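Local coordinates for protein pectinesterase inhibitor 1 (Arabidopsis thaliana, PDB 1X91) that inhibits the plant cell-wall enzyme pectin methylesterase of flowers, siliques and leaves, a task that requires its N-terminal alpha-hairpin, at residues T10-T15 with S19-F24; K54-I59 with L70-C75; G100-V105 with V145-L150. The protein carries 1 engineered substitution. One frame throughout, in Å; residues are numbered along the deposited sequence.

Contact 1. Residues T10-T15 with S19-F24; sequences TICDKT and SFCLKF
Cys-12 and Cys-21 join the loop 10-15 to the helical residues 19-24 through a disulfide, with SG of Cys-12 bonded to SG of Cys-21 at 2.1 Å. The bridge turns through a left-handed chi3 of -75°, and CB of Cys-12 and CB of Cys-21 end up 3.7 Å apart. The sulfurs leave their backbones differently: that of Cys-12 lies anti to its own carbonyl carbon, whereas that of Cys-21 lies anti to its backbone N (chi1 174°), which carries it off the helix to meet the loop.

Apolar groups gather round the bridge. The end of Leu-22 comes alongside it, CD2 resting 3.8 Å from CB of Cys-12, while Ile-11 approaches more loosely, its CG2 branch 4.3 Å from SG of Cys-21. On the Cys-21 side, OG1 of Thr-15 comes to 3.7 Å from CB of Cys-21, and the Thr-15 methyl turns to SG of Cys-21.

The second shell fixes the loop. OG1 of Thr-15 donates to O of Cys-12 over 2.8 Å, coming in bent at a C=O...OG1 angle of 137° and tilted a little out of the carbonyl plane. The same oxygen also accepts the backbone N of Thr-15, and these two bonds hold the short 3-10 turn closed behind the first cysteine. No hydrogen bond links the segments, so the covalent bond and its apolar surround do the joining.

The N-terminal alpha-hairpin extension of this PMEI-family inhibitor is required for inhibition, and the position of the bridge is consistent with a covalent tie within that extension. The disulfide joins the loop to helix 18-27, where Leu-25 also meets Ile-11 and Cys-12. Ile-11 continues onto Val-145 and Met-149 of helix 127-149, and Phe-24 reaches Thr-41 and Ser-44 of helix 34-62.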
loop_
_atom_site.group_PDB
_atom_site.type_symbol
_atom_site.label_atom_id
_atom_site.label_comp_id
_atom_site.label_asym_id
_atom_site.label_seq_id
_atom_site.Cartn_x
_atom_site.Cartn_y
_atom_site.Cartn_z
ATOM N N THR A 10 -1.404 13.811 -14.887
ATOM C CA THR A 10 -2.847 13.769 -14.633
ATOM C C THR A 10 -3.374 12.478 -14.040
ATOM O O THR A 10 -4.582 12.354 -13.846
ATOM C CB THR A 10 -3.666 14.078 -15.911
ATOM O OG1 THR A 10 -3.393 13.120 -16.951
ATOM C CG2 THR A 10 -3.258 15.445 -16.509
ATOM N N ILE A 11 -2.496 11.539 -13.710
ATOM C CA ILE A 11 -2.894 10.195 -13.269
ATOM C C ILE A 11 -3.788 10.093 -12.005
ATOM O O ILE A 11 -4.452 9.093 -11.754
ATOM C CB ILE A 11 -1.587 9.385 -13.067
ATOM C CG1 ILE A 11 -1.827 7.884 -13.218
ATOM C CG2 ILE A 11 -0.961 9.693 -11.695
ATOM C CD1 ILE A 11 -0.554 7.067 -13.097
ATOM N N CYS A 12 -3.812 11.139 -11.196
ATOM C CA CYS A 12 -4.518 11.108 -9.961
ATOM C C CYS A 12 -6.008 11.006 -10.119
ATOM O O CYS A 12 -6.681 10.552 -9.210
ATOM C CB CYS A 12 -4.111 12.288 -9.105
ATOM S SG CYS A 12 -2.377 12.081 -8.579
ATOM N N ASP A 13 -6.522 11.404 -11.291
ATOM C CA ASP A 13 -7.964 11.313 -11.540
ATOM C C ASP A 13 -8.523 9.894 -11.578
ATOM O O ASP A 13 -9.744 9.706 -11.532
ATOM C CB ASP A 13 -8.388 12.151 -12.776
ATOM C CG ASP A 13 -7.690 11.771 -14.064
ATOM O OD1 ASP A 13 -7.168 10.635 -14.217
ATOM O OD2 ASP A 13 -7.630 12.579 -15.040
ATOM N N LYS A 14 -7.633 8.903 -11.588
ATOM C CA LYS A 14 -8.008 7.505 -11.661
ATOM C C LYS A 14 -7.901 6.770 -10.326
ATOM O O LYS A 14 -8.028 5.533 -10.276
ATOM C CB LYS A 14 -7.154 6.850 -12.720
ATOM C CG LYS A 14 -7.566 7.249 -14.143
ATOM C CD LYS A 14 -6.586 6.779 -15.162
ATOM C CE LYS A 14 -5.342 7.672 -15.248
ATOM N NZ LYS A 14 -5.565 9.042 -15.844
ATOM N N THR A 15 -7.752 7.529 -9.244
ATOM C CA THR A 15 -7.620 6.987 -7.876
ATOM C C THR A 15 -8.780 7.350 -6.954
ATOM O O THR A 15 -9.532 8.262 -7.243
ATOM C CB THR A 15 -6.261 7.475 -7.252
ATOM O OG1 THR A 15 -6.297 8.890 -7.011
ATOM C CG2 THR A 15 -5.120 7.273 -8.217
ATOM N N SER A 19 -6.703 13.635 -3.749
ATOM C CA SER A 19 -5.936 14.556 -2.905
ATOM C C SER A 19 -4.639 13.880 -2.464
ATOM O O SER A 19 -3.554 14.447 -2.593
ATOM C CB SER A 19 -6.710 15.040 -1.681
ATOM O OG SER A 19 -7.850 15.799 -2.102
ATOM N N PHE A 20 -4.762 12.671 -1.938
ATOM C CA PHE A 20 -3.570 11.942 -1.513
ATOM C C PHE A 20 -2.569 11.757 -2.638
ATOM O O PHE A 20 -1.353 11.960 -2.464
ATOM C CB PHE A 20 -3.935 10.589 -0.906
ATOM C CG PHE A 20 -2.715 9.756 -0.552
ATOM C CD1 PHE A 20 -2.208 9.773 0.718
ATOM C CD2 PHE A 20 -2.110 8.960 -1.497
ATOM C CE1 PHE A 20 -1.100 8.990 1.061
ATOM C CE2 PHE A 20 -0.950 8.222 -1.194
ATOM C CZ PHE A 20 -0.478 8.223 0.095
ATOM N N CYS A 21 -3.057 11.369 -3.802
ATOM C CA CYS A 21 -2.229 11.096 -4.955
ATOM C C CYS A 21 -1.537 12.371 -5.417
ATOM O O CYS A 21 -0.362 12.352 -5.674
ATOM C CB CYS A 21 -3.046 10.511 -6.093
ATOM S SG CYS A 21 -2.266 10.234 -7.664
ATOM N N LEU A 22 -2.269 13.482 -5.473
ATOM C CA LEU A 22 -1.658 14.754 -5.827
ATOM C C LEU A 22 -0.569 15.145 -4.844
ATOM O O LEU A 22 0.491 15.575 -5.234
ATOM C CB LEU A 22 -2.722 15.858 -5.919
ATOM C CG LEU A 22 -3.736 15.668 -7.046
ATOM C CD1 LEU A 22 -4.951 16.615 -6.827
ATOM C CD2 LEU A 22 -3.149 15.869 -8.473
ATOM N N LYS A 23 -0.826 14.990 -3.555
ATOM C CA LYS A 23 0.177 15.245 -2.569
ATOM C C LYS A 23 1.407 14.389 -2.808
ATOM O O LYS A 23 2.541 14.869 -2.802
ATOM C CB LYS A 23 -0.403 15.020 -1.182
ATOM C CG LYS A 23 0.576 15.204 0.000
ATOM C CD LYS A 23 -0.045 14.858 1.346
ATOM C CE LYS A 23 -0.695 16.005 2.002
ATOM N NZ LYS A 23 -0.981 15.747 3.470
ATOM N N PHE A 24 1.173 13.102 -2.997
ATOM C CA PHE A 24 2.271 12.153 -3.175
ATOM C C PHE A 24 3.127 12.476 -4.398
ATOM O O PHE A 24 4.388 12.532 -4.302
ATOM C CB PHE A 24 1.683 10.736 -3.223
ATOM C CG PHE A 24 2.712 9.641 -3.391
ATOM C CD1 PHE A 24 3.563 9.329 -2.356
ATOM C CD2 PHE A 24 2.829 8.990 -4.604
ATOM C CE1 PHE A 24 4.524 8.300 -2.498
ATOM C CE2 PHE A 24 3.775 7.959 -4.755
ATOM C CZ PHE A 24 4.647 7.643 -3.694
#

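Contact 2. Residues K54-I59 with L70-C75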
loop_
_atom_site.group_PDB
_atom_site.type_symbol
_atom_site.label_atom_id
_atom_site.label_comp_id
_atom_site.label_asym_id
_atom_site.label_seq_id
_atom_site.Cartn_x
_atom_site.Cartn_y
_atom_site.Cartn_z
ATOM N N LYS A 54 5.735 -3.152 12.342
ATOM C CA LYS A 54 6.423 -2.815 13.575
ATOM C C LYS A 54 5.537 -2.133 14.598
ATOM O O LYS A 54 5.580 -2.489 15.778
ATOM C CB LYS A 54 7.662 -1.999 13.270
ATOM C CG LYS A 54 8.742 -2.889 12.693
ATOM N NZ LYS A 54 11.024 -6.155 12.640
ATOM N N LYS A 55 4.722 -1.190 14.152
ATOM C CA LYS A 55 3.782 -0.510 15.029
ATOM C C LYS A 55 2.799 -1.510 15.617
ATOM O O LYS A 55 2.525 -1.463 16.810
ATOM C CB LYS A 55 3.024 0.576 14.270
ATOM C CG LYS A 55 1.987 1.340 15.099
ATOM C CE LYS A 55 2.306 3.575 16.940
ATOM N N LEU A 56 2.226 -2.383 14.793
ATOM C CA LEU A 56 1.260 -3.391 15.260
ATOM C C LEU A 56 1.865 -4.278 16.366
ATOM O O LEU A 56 1.206 -4.565 17.419
ATOM C CB LEU A 56 0.806 -4.294 14.124
ATOM C CG LEU A 56 -0.147 -3.574 13.192
ATOM C CD1 LEU A 56 -0.144 -4.260 11.852
ATOM C CD2 LEU A 56 -1.553 -3.602 13.732
ATOM N N GLN A 57 3.099 -4.719 16.133
ATOM C CA GLN A 57 3.772 -5.565 17.111
ATOM C C GLN A 57 3.997 -4.827 18.405
ATOM O O GLN A 57 3.878 -5.453 19.485
ATOM C CB GLN A 57 5.122 -6.093 16.618
ATOM C CG GLN A 57 5.563 -7.304 17.500
ATOM C CD GLN A 57 4.554 -8.429 17.499
ATOM O OE1 GLN A 57 4.119 -8.873 16.430
ATOM N NE2 GLN A 57 4.142 -8.877 18.682
ATOM N N SER A 58 4.326 -3.544 18.328
ATOM C CA SER A 58 4.559 -2.718 19.513
ATOM C C SER A 58 3.275 -2.622 20.329
ATOM O O SER A 58 3.285 -2.737 21.584
ATOM C CB SER A 58 5.044 -1.338 19.125
ATOM O OG SER A 58 5.062 -0.463 20.241
ATOM N N ILE A 59 2.159 -2.420 19.641
ATOM C CA ILE A 59 0.854 -2.284 20.318
ATOM C C ILE A 59 0.501 -3.602 21.025
ATOM O O ILE A 59 0.145 -3.627 22.219
ATOM C CB ILE A 59 -0.248 -1.878 19.277
ATOM C CG1 ILE A 59 -0.007 -0.484 18.769
ATOM C CG2 ILE A 59 -1.645 -2.005 19.896
ATOM C CD1 ILE A 59 -0.776 -0.158 17.504
ATOM N N LEU A 70 -6.993 -9.593 18.847
ATOM C CA LEU A 70 -7.320 -10.477 17.736
ATOM C C LEU A 70 -7.274 -9.642 16.473
ATOM O O LEU A 70 -6.732 -10.085 15.440
ATOM C CB LEU A 70 -8.692 -11.122 17.888
ATOM C CG LEU A 70 -8.986 -12.167 16.803
ATOM N N ALA A 71 -7.799 -8.434 16.536
ATOM C CA ALA A 71 -7.811 -7.555 15.361
ATOM C C ALA A 71 -6.414 -7.200 14.894
ATOM O O ALA A 71 -6.115 -7.267 13.696
ATOM C CB ALA A 71 -8.603 -6.279 15.616
ATOM N N TYR A 72 -5.563 -6.776 15.803
ATOM C CA TYR A 72 -4.205 -6.381 15.454
ATOM C C TYR A 72 -3.372 -7.585 15.008
ATOM O O TYR A 72 -2.502 -7.433 14.151
ATOM C CB TYR A 72 -3.529 -5.588 16.587
ATOM C CG TYR A 72 -4.195 -4.250 16.872
ATOM C CD1 TYR A 72 -4.637 -3.403 15.864
ATOM C CD2 TYR A 72 -4.415 -3.828 18.189
ATOM C CE1 TYR A 72 -5.236 -2.216 16.140
ATOM C CE2 TYR A 72 -5.019 -2.648 18.455
ATOM C CZ TYR A 72 -5.451 -1.831 17.470
ATOM O OH TYR A 72 -6.055 -0.636 17.772
ATOM N N ARG A 73 -3.625 -8.755 15.574
ATOM C CA ARG A 73 -2.960 -9.983 15.147
ATOM C C ARG A 73 -3.370 -10.378 13.730
ATOM O O ARG A 73 -2.517 -10.821 12.949
ATOM C CB ARG A 73 -3.233 -11.147 16.095
ATOM C CG ARG A 73 -2.325 -11.201 17.293
ATOM C CD ARG A 73 -2.671 -12.358 18.224
ATOM N NE ARG A 73 -1.787 -12.402 19.388
ATOM N N SER A 74 -4.650 -10.183 13.395
ATOM C CA SER A 74 -5.129 -10.369 12.033
ATOM C C SER A 74 -4.408 -9.367 11.108
ATOM O O SER A 74 -3.997 -9.715 9.951
ATOM C CB SER A 74 -6.634 -10.166 11.973
ATOM O OG SER A 74 -7.103 -10.108 10.630
ATOM N N CYS A 75 -4.253 -8.140 11.576
ATOM C CA CYS A 75 -3.535 -7.118 10.820
ATOM C C CYS A 75 -2.081 -7.562 10.592
ATOM O O CYS A 75 -1.543 -7.395 9.500
ATOM C CB CYS A 75 -3.599 -5.741 11.500
ATOM S SG CYS A 75 -5.184 -4.901 11.364
#
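Leu-56 and Tyr-72 both set CG anti to their own carbonyl carbons (chi1 -74° and -65°), and this brings the CD2 methyl of the leucine to the tyrosine ring between helices 34-62 and 66-94. In Ile-59 it is the CG2 branch, anti to the backbone N, that touches the ring.

The ring is thus met at two places. CD2 of Leu-56 lies 3.8 Å from CD1 of Tyr-72, and CG2 of Ile-59 sits 3.7 Å from CE2 of Tyr-72; both methyls approach obliquely, and both aliphatic side chains cross the tyrosine at roughly a right angle. Leu-56 also reaches the next turn of the partner helix, its CD2 3.7 Å and its CD1 3.8 Å from CB of Cys-75, so its forked end touches both Tyr-72 and Cys-75.

The contact is wholly apolar, as expected where neighbouring antiparallel helices of a four-helix bundle pack: the local axes pass 9.6 Å apart with 152° between their directions. The one polar atom of the tyrosine side chain is satisfied away from this interface, OH being hydrogen-bonded to the backbone N of Asp-126.

Beyond the two helices, Val-129 of helix 127-149 touches both Leu-56 and Ile-59. Helix 98-119 closes in on Tyr-72 and Cys-75 with Val-119, and its Cys-115 is disulfide-bonded to Cys-75.

Contact 3. Residues G100-V105 with V145-L150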
loop_
_atom_site.group_PDB
_atom_site.type_symbol
_atom_site.label_atom_id
_atom_site.label_comp_id
_atom_site.label_asym_id
_atom_site.label_seq_id
_atom_site.Cartn_x
_atom_site.Cartn_y
_atom_site.Cartn_z
ATOM N N GLY A 100 2.175 -8.545 -13.855
ATOM C CA GLY A 100 2.613 -9.286 -12.696
ATOM C C GLY A 100 2.642 -8.394 -11.479
ATOM O O GLY A 100 2.197 -8.772 -10.364
ATOM N N MET A 101 3.194 -7.195 -11.676
ATOM C CA MET A 101 3.191 -6.189 -10.624
ATOM C C MET A 101 1.766 -5.908 -10.158
ATOM O O MET A 101 1.475 -5.838 -8.964
ATOM C CB MET A 101 3.862 -4.910 -11.106
ATOM C CG MET A 101 3.720 -3.815 -10.072
ATOM S SD MET A 101 4.576 -2.329 -10.588
ATOM C CE MET A 101 3.873 -1.139 -9.380
ATOM N N ASN A 102 0.867 -5.756 -11.101
ATOM C CA ASN A 102 -0.488 -5.366 -10.818
ATOM C C ASN A 102 -1.242 -6.378 -9.977
ATOM O O ASN A 102 -1.883 -6.044 -8.998
ATOM C CB ASN A 102 -1.152 -5.102 -12.156
ATOM C CG ASN A 102 -2.468 -4.505 -12.053
ATOM O OD1 ASN A 102 -3.462 -5.212 -11.827
ATOM N ND2 ASN A 102 -2.543 -3.163 -12.289
ATOM N N MET A 103 -1.075 -7.644 -10.307
ATOM C CA MET A 103 -1.738 -8.736 -9.605
ATOM C C MET A 103 -1.273 -8.763 -8.138
ATOM O O MET A 103 -2.071 -8.905 -7.210
ATOM C CB MET A 103 -1.350 -10.100 -10.222
ATOM C CG MET A 103 -2.085 -11.214 -9.623
ATOM S SD MET A 103 -1.614 -12.848 -10.355
ATOM C CE MET A 103 0.033 -13.160 -9.708
ATOM N N LYS A 104 0.041 -8.610 -7.970
ATOM C CA LYS A 104 0.595 -8.666 -6.615
ATOM C C LYS A 104 0.286 -7.425 -5.793
ATOM O O LYS A 104 -0.031 -7.521 -4.590
ATOM C CB LYS A 104 2.094 -8.921 -6.680
ATOM C CG LYS A 104 2.457 -10.329 -7.139
ATOM C CD LYS A 104 1.993 -11.404 -6.158
ATOM C CE LYS A 104 2.502 -12.769 -6.528
ATOM N NZ LYS A 104 2.018 -13.802 -5.624
ATOM N N VAL A 105 0.268 -6.241 -6.398
ATOM C CA VAL A 105 -0.166 -5.028 -5.702
ATOM C C VAL A 105 -1.623 -5.118 -5.320
ATOM O O VAL A 105 -2.021 -4.706 -4.227
ATOM C CB VAL A 105 0.110 -3.785 -6.537
ATOM C CG1 VAL A 105 -0.526 -2.548 -5.872
ATOM C CG2 VAL A 105 1.557 -3.544 -6.694
ATOM N N VAL A 145 -2.638 1.847 -11.132
ATOM C CA VAL A 145 -2.851 2.656 -12.316
ATOM C C VAL A 145 -1.562 2.722 -13.144
ATOM O O VAL A 145 -1.572 2.513 -14.357
ATOM C CB VAL A 145 -3.331 4.069 -11.914
ATOM C CG1 VAL A 145 -3.508 4.956 -13.162
ATOM C CG2 VAL A 145 -4.626 3.997 -11.188
ATOM N N ILE A 146 -0.430 2.914 -12.487
ATOM C CA ILE A 146 0.868 2.949 -13.145
ATOM C C ILE A 146 1.206 1.633 -13.819
ATOM O O ILE A 146 1.561 1.594 -15.020
ATOM C CB ILE A 146 1.999 3.346 -12.176
ATOM C CG1 ILE A 146 1.793 4.727 -11.566
ATOM C CG2 ILE A 146 3.343 3.278 -12.907
ATOM C CD1 ILE A 146 2.648 4.930 -10.267
ATOM N N SER A 147 1.089 0.540 -13.096
ATOM C CA SER A 147 1.436 -0.765 -13.658
ATOM C C SER A 147 0.535 -1.150 -14.845
ATOM O O SER A 147 0.984 -1.816 -15.796
ATOM C CB SER A 147 1.427 -1.859 -12.581
ATOM O OG SER A 147 0.190 -2.000 -11.933
ATOM N N ASN A 148 -0.736 -0.747 -14.788
ATOM C CA ASN A 148 -1.637 -0.910 -15.923
ATOM C C ASN A 148 -1.141 -0.220 -17.185
ATOM O O ASN A 148 -1.382 -0.731 -18.311
ATOM C CB ASN A 148 -3.042 -0.411 -15.571
ATOM C CG ASN A 148 -4.028 -0.640 -16.678
ATOM O OD1 ASN A 148 -4.351 0.272 -17.432
ATOM N ND2 ASN A 148 -4.498 -1.862 -16.791
ATOM N N MET A 149 -0.470 0.920 -17.032
ATOM C CA MET A 149 -0.028 1.736 -18.166
ATOM C C MET A 149 1.327 1.377 -18.758
ATOM O O MET A 149 1.710 1.884 -19.807
ATOM C CB MET A 149 -0.012 3.215 -17.777
ATOM C CG MET A 149 -1.379 3.729 -17.455
ATOM S SD MET A 149 -1.459 5.489 -17.061
ATOM C CE MET A 149 -0.191 5.660 -16.083
ATOM N N LEU A 150 2.047 0.472 -18.118
ATOM C CA LEU A 150 3.325 0.055 -18.610
ATOM C C LEU A 150 3.095 -0.744 -19.888
ATOM O O LEU A 150 2.073 -1.420 -20.028
ATOM C CB LEU A 150 4.049 -0.824 -17.577
ATOM C CG LEU A 150 4.482 -0.105 -16.302
ATOM C CD1 LEU A 150 5.063 -1.031 -15.274
ATOM C CD2 LEU A 150 5.495 1.001 -16.639
#
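Met-101 and Asn-102, consecutive on helix 98-119, approach Ser-147 in different ways: one lies along its CB, the other meets its hydroxyl. The methionine runs extended past the serine from CB to CE, with SD 3.8 Å and CG 3.9 Å from CB of Ser-147, so the contact is spread along the chain and not confined to its end.

Asn-102 turns its amide nitrogen to the serine oxygen. ND2 donates to OG of Ser-147 at 3.0 Å, a moderately bent bond with an N-H...O angle of 151°, and the oxygen lies slightly out of the amide plane. The aliphatic part of the asparagine follows the same course, its CB coming within 3.4 Å of OG of Ser-147.

Here two antiparallel helices of the four-helix bundle pack closely, their local axes 8.7 Å apart and 158° from one another in direction, consistent with the small serine at the closest CA pair, Asn-102 and Ser-147. With chi1 at 59°, the Ser-147 hydroxyl sits between its own backbone N and carbonyl carbon. From there it is hydrogen-bonded to O of Ala-143, one turn back in the helix, while accepting from Asn-102; the two bonds together hold the hydroxyl of this buried residue in place.

At the solvent side, Asn-148 skirts the amide nitrogen of Asn-102, its backbone N somewhat nearer than its CB. On the inner side, Met-101 carries on into the core against Leu-42 of helix 34-62 and Leu-93 of helix 66-94.

The three contacts illustrate how chemistry changes with place in a helical bundle. Contacts 2 and 3 both join antiparallel bundle helices, but with no helix in common, and they lie on opposite sides of the chain's centre, their own centres 28 Å apart. Contact 2 is buried and purely apolar; contact 3 is partly buried and adds a hydrogen bond between polar side chains. Contact 1, also buried, belongs to the N-terminal region and relies on a covalent crosslink. It touches contact 3 directly, where CD1 of Ile-11 meets CG1 of Ile-146 at 3.7 Å, whereas contact 2 touches neither of the others.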